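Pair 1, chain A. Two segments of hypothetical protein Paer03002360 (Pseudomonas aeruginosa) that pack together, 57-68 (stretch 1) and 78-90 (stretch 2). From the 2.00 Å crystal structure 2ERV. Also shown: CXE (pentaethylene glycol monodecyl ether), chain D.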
# COMPACT_ATOMS: atom_id res chain seq x y z
N LYS A 57 -5.47 13.95 -7.74
CA LYS A 57 -6.14 12.77 -8.28
C LYS A 57 -6.40 11.74 -7.17
O LYS A 57 -5.87 11.86 -6.08
CB LYS A 57 -5.30 12.12 -9.38
CG LYS A 57 -5.19 12.94 -10.66
CD LYS A 57 -6.52 13.03 -11.43
CE LYS A 57 -6.32 13.67 -12.82
NZ LYS A 57 -5.92 15.10 -12.75
N HIS A 58 -7.23 10.74 -7.45
CA HIS A 58 -7.61 9.75 -6.43
C HIS A 58 -7.43 8.38 -7.05
O HIS A 58 -7.58 8.23 -8.26
CB HIS A 58 -9.10 9.91 -6.07
CG HIS A 58 -9.49 11.32 -5.72
ND1 HIS A 58 -9.52 11.77 -4.41
CD2 HIS A 58 -9.81 12.38 -6.49
CE1 HIS A 58 -9.89 13.04 -4.40
NE2 HIS A 58 -10.05 13.44 -5.65
N SER A 59 -7.09 7.40 -6.24
CA SER A 59 -7.02 6.03 -6.72
C SER A 59 -7.75 5.11 -5.74
O SER A 59 -7.79 5.37 -4.54
CB SER A 59 -5.57 5.58 -6.94
OG SER A 59 -4.88 5.46 -5.72
N LEU A 60 -8.35 4.06 -6.28
CA LEU A 60 -8.98 3.03 -5.46
C LEU A 60 -8.19 1.77 -5.80
O LEU A 60 -7.98 1.46 -6.97
CB LEU A 60 -10.43 2.81 -5.89
CG LEU A 60 -11.67 3.35 -5.15
CD1 LEU A 60 -11.39 4.56 -4.26
CD2 LEU A 60 -12.89 3.63 -6.12
N SER A 61 -7.74 1.05 -4.78
CA SER A 61 -6.92 -0.13 -5.04
C SER A 61 -7.34 -1.28 -4.13
O SER A 61 -7.97 -1.10 -3.08
CB SER A 61 -5.45 0.24 -4.83
OG SER A 61 -5.29 0.68 -3.51
N PHE A 62 -7.03 -2.48 -4.57
CA PHE A 62 -7.33 -3.66 -3.83
C PHE A 62 -6.24 -4.71 -4.06
O PHE A 62 -5.88 -4.98 -5.20
CB PHE A 62 -8.68 -4.23 -4.26
CG PHE A 62 -9.05 -5.44 -3.48
CD1 PHE A 62 -9.65 -5.31 -2.23
CD2 PHE A 62 -8.74 -6.71 -3.96
CE1 PHE A 62 -9.96 -6.43 -1.49
CE2 PHE A 62 -9.07 -7.83 -3.21
CZ PHE A 62 -9.68 -7.69 -1.99
N ALA A 63 -5.70 -5.29 -2.98
CA ALA A 63 -4.59 -6.24 -3.07
C ALA A 63 -4.66 -7.31 -2.01
O ALA A 63 -5.02 -7.01 -0.85
CB ALA A 63 -3.20 -5.48 -2.96
N PRO A 64 -4.32 -8.56 -2.38
CA PRO A 64 -3.91 -9.54 -1.38
C PRO A 64 -2.52 -9.12 -0.94
O PRO A 64 -1.68 -8.73 -1.79
CB PRO A 64 -3.87 -10.88 -2.15
CG PRO A 64 -3.73 -10.50 -3.64
CD PRO A 64 -4.27 -9.12 -3.76
N VAL A 65 -2.27 -9.13 0.36
CA VAL A 65 -0.96 -8.75 0.89
C VAL A 65 -0.46 -9.89 1.80
O VAL A 65 -1.10 -10.20 2.80
CB VAL A 65 -1.04 -7.43 1.73
CG1 VAL A 65 0.33 -7.02 2.26
CG2 VAL A 65 -1.68 -6.26 0.89
N PHE A 66 0.69 -10.46 1.47
CA PHE A 66 1.32 -11.51 2.29
C PHE A 66 2.13 -10.85 3.39
O PHE A 66 2.73 -9.82 3.17
CB PHE A 66 2.25 -12.38 1.43
CG PHE A 66 1.48 -13.32 0.51
CD1 PHE A 66 1.08 -14.58 0.98
CD2 PHE A 66 1.10 -12.92 -0.76
CE1 PHE A 66 0.34 -15.44 0.17
CE2 PHE A 66 0.36 -13.77 -1.59
CZ PHE A 66 -0.01 -15.03 -1.12
N VAL A 67 2.17 -11.50 4.55
CA VAL A 67 2.87 -10.91 5.69
C VAL A 67 3.69 -11.98 6.28
O VAL A 67 3.16 -13.06 6.57
CB VAL A 67 1.83 -10.40 6.75
CG1 VAL A 67 2.50 -9.95 8.06
CG2 VAL A 67 1.01 -9.24 6.16
N TYR A 68 4.96 -11.70 6.54
CA TYR A 68 5.65 -12.59 7.46
C TYR A 68 5.73 -11.89 8.82
O TYR A 68 6.33 -10.82 8.94
CB TYR A 68 7.06 -12.99 6.96
CG TYR A 68 7.60 -14.11 7.81
CD1 TYR A 68 7.33 -15.46 7.49
CD2 TYR A 68 8.30 -13.83 8.97
CE1 TYR A 68 7.83 -16.52 8.32
CE2 TYR A 68 8.74 -14.84 9.79
CZ TYR A 68 8.50 -16.19 9.45
OH TYR A 68 8.97 -17.15 10.28
N PHE A 78 7.09 -7.24 11.48
CA PHE A 78 6.56 -7.94 10.31
C PHE A 78 7.13 -7.33 9.05
O PHE A 78 7.51 -6.15 9.05
CB PHE A 78 5.01 -7.93 10.27
CG PHE A 78 4.40 -6.55 10.05
CD1 PHE A 78 3.96 -5.80 11.14
CD2 PHE A 78 4.22 -6.02 8.76
CE1 PHE A 78 3.38 -4.53 10.96
CE2 PHE A 78 3.65 -4.74 8.57
CZ PHE A 78 3.23 -4.00 9.67
N ILE A 79 7.18 -8.12 7.99
CA ILE A 79 7.42 -7.57 6.65
C ILE A 79 6.25 -7.98 5.75
O ILE A 79 5.58 -9.00 5.99
CB ILE A 79 8.79 -8.05 6.13
CG1 ILE A 79 8.94 -9.56 6.33
CG2 ILE A 79 9.88 -7.42 6.99
CD1 ILE A 79 10.21 -10.14 5.68
N GLU A 80 5.94 -7.17 4.74
CA GLU A 80 4.84 -7.54 3.89
C GLU A 80 5.14 -7.24 2.41
O GLU A 80 6.02 -6.43 2.09
CB GLU A 80 3.55 -6.85 4.37
CG GLU A 80 3.56 -5.34 4.14
CD GLU A 80 2.26 -4.63 4.54
OE1 GLU A 80 1.49 -5.09 5.45
OE2 GLU A 80 2.03 -3.56 3.95
N ALA A 81 4.41 -7.91 1.52
CA ALA A 81 4.54 -7.73 0.05
C ALA A 81 3.26 -8.12 -0.60
O ALA A 81 2.66 -9.12 -0.23
CB ALA A 81 5.68 -8.65 -0.52
N GLY A 82 2.83 -7.38 -1.62
CA GLY A 82 1.62 -7.82 -2.23
C GLY A 82 1.59 -7.26 -3.62
O GLY A 82 2.40 -6.40 -3.97
N ILE A 83 0.67 -7.79 -4.40
CA ILE A 83 0.39 -7.32 -5.73
C ILE A 83 -1.08 -7.16 -5.86
O ILE A 83 -1.84 -8.11 -5.59
CB ILE A 83 0.90 -8.35 -6.77
CG1 ILE A 83 0.45 -9.78 -6.39
CG2 ILE A 83 2.42 -8.34 -6.81
N GLY A 84 -1.51 -6.01 -6.36
CA GLY A 84 -2.94 -5.82 -6.58
C GLY A 84 -3.27 -5.02 -7.82
O GLY A 84 -2.47 -4.93 -8.73
N VAL A 85 -4.45 -4.41 -7.80
CA VAL A 85 -4.95 -3.64 -8.93
C VAL A 85 -5.44 -2.31 -8.40
O VAL A 85 -5.89 -2.25 -7.27
CB VAL A 85 -6.08 -4.41 -9.67
CG1 VAL A 85 -5.54 -5.80 -10.18
CG2 VAL A 85 -7.29 -4.62 -8.75
N ALA A 86 -5.35 -1.27 -9.22
CA ALA A 86 -5.72 0.10 -8.85
C ALA A 86 -6.38 0.79 -10.04
O ALA A 86 -5.99 0.55 -11.19
CB ALA A 86 -4.46 0.90 -8.44
N ALA A 87 -7.35 1.67 -9.76
CA ALA A 87 -7.99 2.50 -10.76
C ALA A 87 -7.81 3.95 -10.31
O ALA A 87 -8.20 4.28 -9.19
CB ALA A 87 -9.52 2.16 -10.85
N PHE A 88 -7.22 4.77 -11.18
CA PHE A 88 -7.02 6.17 -10.91
C PHE A 88 -8.14 7.00 -11.54
O PHE A 88 -8.77 6.57 -12.55
CB PHE A 88 -5.65 6.66 -11.41
CG PHE A 88 -4.46 6.17 -10.57
CD1 PHE A 88 -3.76 7.07 -9.76
CD2 PHE A 88 -4.03 4.85 -10.63
CE1 PHE A 88 -2.62 6.62 -8.97
CE2 PHE A 88 -2.93 4.37 -9.84
CZ PHE A 88 -2.22 5.28 -9.03
N SER A 89 -8.37 8.18 -10.97
CA SER A 89 -9.40 9.09 -11.45
C SER A 89 -8.99 9.81 -12.74
O SER A 89 -9.84 10.46 -13.37
CB SER A 89 -9.81 10.07 -10.34
OG SER A 89 -8.77 11.00 -10.12
N GLY A 90 -7.72 9.69 -13.15
CA GLY A 90 -7.28 10.21 -14.47
C GLY A 90 -6.00 9.49 -14.87
O GLY A 90 -5.50 8.66 -14.11
C15 CXE D . -8.24 -17.16 2.87
C16 CXE D . -6.92 -16.84 2.17
O17 CXE D . -7.16 -16.08 0.99
C18 CXE D . -6.47 -16.58 -0.14
C19 CXE D . -5.28 -15.70 -0.49
O20 CXE D . -5.22 -15.44 -1.91
C21 CXE D . -3.88 -15.37 -2.39
C22 CXE D . -3.90 -15.02 -3.87
O23 CXE D . -2.74 -14.25 -4.20
C24 CXE D . -2.80 -13.83 -5.56
C25 CXE D . -1.44 -13.36 -6.06
O26 CXE D . -1.64 -12.72 -7.32

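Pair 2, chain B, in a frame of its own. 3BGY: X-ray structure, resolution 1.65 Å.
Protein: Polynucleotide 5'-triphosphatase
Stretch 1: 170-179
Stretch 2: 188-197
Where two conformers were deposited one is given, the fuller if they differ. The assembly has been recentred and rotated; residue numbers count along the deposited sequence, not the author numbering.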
# COMPACT_ATOMS: atom_id res chain seq x y z
N ILE B 170 -1.93 -4.79 -16.82
CA ILE B 170 -2.62 -3.81 -15.99
C ILE B 170 -3.42 -4.51 -14.90
O ILE B 170 -4.02 -5.56 -15.13
CB ILE B 170 -3.58 -2.90 -16.78
CG1 ILE B 170 -2.85 -2.29 -17.99
CG2 ILE B 170 -4.05 -1.73 -15.90
CD1 ILE B 170 -3.80 -1.64 -18.97
N MET B 171 -3.39 -3.93 -13.70
CA MET B 171 -4.13 -4.47 -12.57
C MET B 171 -4.93 -3.33 -11.93
O MET B 171 -4.45 -2.19 -11.86
CB MET B 171 -3.20 -5.12 -11.55
CG MET B 171 -3.90 -5.72 -10.34
SD MET B 171 -2.72 -6.44 -9.23
CE MET B 171 -1.58 -5.03 -8.98
N TYR B 172 -6.15 -3.66 -11.51
CA TYR B 172 -7.06 -2.71 -10.87
C TYR B 172 -7.38 -3.14 -9.47
O TYR B 172 -7.62 -4.31 -9.22
CB TYR B 172 -8.37 -2.62 -11.64
CG TYR B 172 -8.16 -2.28 -13.09
CD1 TYR B 172 -8.02 -0.94 -13.50
CD2 TYR B 172 -8.02 -3.30 -14.07
CE1 TYR B 172 -7.75 -0.62 -14.83
CE2 TYR B 172 -7.74 -2.97 -15.44
CZ TYR B 172 -7.61 -1.63 -15.79
OH TYR B 172 -7.35 -1.28 -17.08
N ARG B 173 -7.28 -2.20 -8.53
CA ARG B 173 -7.63 -2.50 -7.15
C ARG B 173 -8.49 -1.36 -6.63
O ARG B 173 -8.03 -0.23 -6.61
CB ARG B 173 -6.40 -2.67 -6.26
CG ARG B 173 -5.64 -3.96 -6.54
CD ARG B 173 -4.48 -4.17 -5.60
NE ARG B 173 -3.87 -5.46 -5.87
CZ ARG B 173 -2.57 -5.73 -5.77
NH1 ARG B 173 -1.71 -4.78 -5.40
NH2 ARG B 173 -2.11 -6.93 -6.11
N TYR B 174 -9.73 -1.66 -6.27
CA TYR B 174 -10.63 -0.67 -5.70
C TYR B 174 -10.51 -0.90 -4.20
O TYR B 174 -10.79 -2.00 -3.68
CB TYR B 174 -12.08 -0.87 -6.15
CG TYR B 174 -12.98 0.25 -5.66
CD1 TYR B 174 -12.80 1.56 -6.11
CD2 TYR B 174 -13.96 0.01 -4.67
CE1 TYR B 174 -13.57 2.63 -5.59
CE2 TYR B 174 -14.75 1.08 -4.14
CZ TYR B 174 -14.55 2.38 -4.61
OH TYR B 174 -15.33 3.40 -4.09
N LYS B 175 -10.16 0.17 -3.50
CA LYS B 175 -9.90 0.06 -2.07
C LYS B 175 -10.67 0.99 -1.16
O LYS B 175 -10.93 2.13 -1.54
CB LYS B 175 -8.42 0.39 -1.86
CG LYS B 175 -7.44 -0.65 -2.45
CD LYS B 175 -6.00 -0.26 -2.16
CE LYS B 175 -5.04 -1.30 -2.70
NZ LYS B 175 -3.63 -0.97 -2.33
N THR B 176 -11.04 0.48 0.02
CA THR B 176 -11.66 1.29 1.08
C THR B 176 -10.62 1.12 2.18
O THR B 176 -10.50 0.03 2.78
CB THR B 176 -13.07 0.82 1.51
OG1 THR B 176 -13.95 0.95 0.38
CG2 THR B 176 -13.60 1.71 2.66
N ARG B 177 -9.96 2.21 2.49
CA ARG B 177 -8.90 2.19 3.48
C ARG B 177 -9.24 3.03 4.69
O ARG B 177 -9.98 4.01 4.60
CB ARG B 177 -7.61 2.69 2.82
CG ARG B 177 -6.32 2.66 3.67
CD ARG B 177 -5.13 3.21 2.88
NE ARG B 177 -5.33 4.60 2.46
CZ ARG B 177 -4.50 5.29 1.68
NH1 ARG B 177 -3.39 4.73 1.20
NH2 ARG B 177 -4.76 6.55 1.38
N TYR B 178 -8.81 2.54 5.84
CA TYR B 178 -8.93 3.28 7.09
C TYR B 178 -7.48 3.36 7.57
O TYR B 178 -6.80 2.33 7.65
CB TYR B 178 -9.78 2.54 8.12
CG TYR B 178 -11.20 2.31 7.70
CD1 TYR B 178 -11.53 1.20 6.90
CD2 TYR B 178 -12.21 3.22 8.05
CE1 TYR B 178 -12.86 0.99 6.45
CE2 TYR B 178 -13.55 3.02 7.61
CZ TYR B 178 -13.86 1.91 6.80
OH TYR B 178 -15.15 1.72 6.33
N SER B 179 -7.00 4.58 7.84
CA SER B 179 -5.63 4.80 8.31
C SER B 179 -5.65 5.44 9.67
O SER B 179 -6.34 6.44 9.89
CB SER B 179 -4.84 5.68 7.33
OG SER B 179 -4.72 5.05 6.06
N ILE B 188 -1.40 2.64 11.24
CA ILE B 188 -2.03 1.35 10.97
C ILE B 188 -2.96 1.56 9.77
O ILE B 188 -3.78 2.46 9.81
CB ILE B 188 -2.89 0.87 12.18
CG1 ILE B 188 -1.98 0.43 13.35
CG2 ILE B 188 -3.83 -0.32 11.78
CD1 ILE B 188 -1.31 -0.95 13.19
N ASP B 189 -2.78 0.78 8.70
CA ASP B 189 -3.65 0.86 7.52
C ASP B 189 -4.42 -0.45 7.43
O ASP B 189 -3.82 -1.51 7.48
CB ASP B 189 -2.86 0.98 6.22
CG ASP B 189 -2.16 2.32 6.07
OD1 ASP B 189 -2.54 3.29 6.76
OD2 ASP B 189 -1.25 2.38 5.22
N ILE B 190 -5.74 -0.37 7.33
CA ILE B 190 -6.56 -1.57 7.19
C ILE B 190 -7.41 -1.31 5.97
O ILE B 190 -8.14 -0.31 5.91
CB ILE B 190 -7.38 -1.91 8.49
CG1 ILE B 190 -8.22 -3.18 8.32
CG2 ILE B 190 -8.31 -0.81 8.87
CD1 ILE B 190 -7.51 -4.46 8.44
N THR B 191 -7.41 -2.27 5.05
CA THR B 191 -8.06 -2.04 3.76
C THR B 191 -8.92 -3.17 3.25
O THR B 191 -8.57 -4.34 3.38
CB THR B 191 -6.95 -1.78 2.69
OG1 THR B 191 -6.02 -0.80 3.16
CG2 THR B 191 -7.54 -1.23 1.40
N ASP B 192 -10.09 -2.80 2.71
CA ASP B 192 -11.02 -3.74 2.06
C ASP B 192 -10.60 -3.56 0.59
O ASP B 192 -10.74 -2.46 0.03
CB ASP B 192 -12.45 -3.26 2.32
CG ASP B 192 -13.50 -3.97 1.46
OD1 ASP B 192 -13.21 -4.39 0.33
OD2 ASP B 192 -14.66 -4.05 1.91
N VAL B 193 -10.05 -4.61 -0.03
CA VAL B 193 -9.54 -4.47 -1.41
C VAL B 193 -10.27 -5.38 -2.40
O VAL B 193 -10.41 -6.59 -2.16
CB VAL B 193 -8.01 -4.88 -1.48
CG1 VAL B 193 -7.43 -4.68 -2.89
CG2 VAL B 193 -7.17 -4.17 -0.46
N LYS B 194 -10.68 -4.81 -3.54
CA LYS B 194 -11.31 -5.59 -4.62
C LYS B 194 -10.28 -5.56 -5.75
O LYS B 194 -9.94 -4.49 -6.25
CB LYS B 194 -12.66 -4.98 -5.03
CG LYS B 194 -13.76 -5.32 -3.99
CD LYS B 194 -15.07 -4.61 -4.30
CE LYS B 194 -16.10 -4.80 -3.18
NZ LYS B 194 -16.26 -6.25 -2.78
N SER B 195 -9.77 -6.73 -6.12
CA SER B 195 -8.75 -6.84 -7.16
C SER B 195 -9.24 -7.55 -8.41
O SER B 195 -10.07 -8.46 -8.34
CB SER B 195 -7.52 -7.56 -6.62
OG SER B 195 -7.01 -6.92 -5.46
N SER B 196 -8.75 -7.09 -9.56
CA SER B 196 -9.08 -7.68 -10.86
C SER B 196 -8.13 -7.28 -12.00
O SER B 196 -7.60 -6.16 -12.00
CB SER B 196 -10.51 -7.29 -11.28
OG SER B 196 -10.86 -7.91 -12.51
N PRO B 197 -7.87 -8.21 -12.95
CA PRO B 197 -7.00 -7.85 -14.08
C PRO B 197 -7.78 -7.03 -15.14
O PRO B 197 -7.19 -6.51 -16.07
CB PRO B 197 -6.53 -9.22 -14.62
CG PRO B 197 -7.67 -10.13 -14.28
CD PRO B 197 -8.09 -9.68 -12.89
O HOH W 1 -13.09 -2.39 -1.89

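The sharpest difference between the two pairs lies where P64(A) in pair 1 superposes on T176(B) in pair 2. Proline has no amide hydrogen, so the ladder of pair 1 is interrupted there: I83(A) O lies 3.2 Å from P64(A) CD, and P64(A) O, buried by the contact, has no hydrogen-bond partner anywhere in the model. In pair 2 the matching position is an intact hydrogen-bonded pair, with T176(B) N donating to D192(B) O at 3.0 Å and D192(B) N to T176(B) O at 2.9 Å.

Overall the backbones agree closely, though opposite the proline the CA atoms of I83(A) and D192(B) are 1.3 Å apart after superposition. Both pairs are antiparallel strands, their directions 159° apart in pair 1 and 161° in pair 2, with axes approaching to 4.5 and 4.6 Å; fourteen central residues superpose with an RMSD of 0.7 Å. L60(A), F62(A) and F66(A) fall on Y172(B), Y174(B) and Y178(B), and their partners A87(A), V85(A) and A81(A) on S196(B), K194(B) and I190(B). Each of these is a doubly hydrogen-bonded pair in both structures. F62(A) N reaches V85(A) O at 2.9 Å, for example, and Y174(B) N reaches K194(B) O at 2.8 Å.

The side chains fill this frame differently. On the face carrying S59(A), S61(A), V65(A) and V67(A), pair 1 relies on small residues beside the proline. At G84(A) the backbones lie closer than in pair 2: the CA atoms of A63(A) and G84(A) are 3.9 Å apart, those of the matching K175(B) and V193(B) 4.6 Å. At G82(A) the spacing hardly differs, with 4.2 Å between the CA atoms of V65(A) and G82(A) against 4.3 Å between those of R177(B) and T191(B). An ideal CB on G84(A) would lie 2.5 Å from A63(A) CB, and one on G82(A) 2.5 Å from P64(A) O, so neither position has room for a side chain in this backbone. Pair 2 places T191(B) and V193(B) there, and long side chains pack against them through their aliphatic portions: K175(B) CB lies 3.7 Å from T191(B) CG2, and R173(B) CD 4.0 Å from V193(B) CG1.

Toward one end of the ladder, V67(A) and E80(A) match S179(B) and D189(B). The first pair meets through carbon, V67(A) CG2 to E80(A) CB at 3.9 Å; the second forms a hydrogen bond from S179(B) OG to D189(B) OD1 at 2.9 Å. At the other end of pair 1, S59(A) CB sits over one face of the F88(A) ring, 3.6 Å from its centroid, in a CH-pi contact. The matched M171(B) and P197(B) have no such ring to offer.

On the face carrying F66(A), and on the corresponding face carrying Y178(B), the aromatic side chains superpose well, but their partners differ in reach. I190(B) extends CG2 to 3.7 Å from Y178(B) CB, an apolar contact that the shorter A81(A) does not make with F66(A). Near the proline, a detergent molecule approaches pair 1, with CXE O23 3.9 Å from P64(A) CG, while in pair 2 a water lies 2.9 Å from Y174(B) O and 3.0 Å from D192(B) OD1, within hydrogen-bonding reach of both strands.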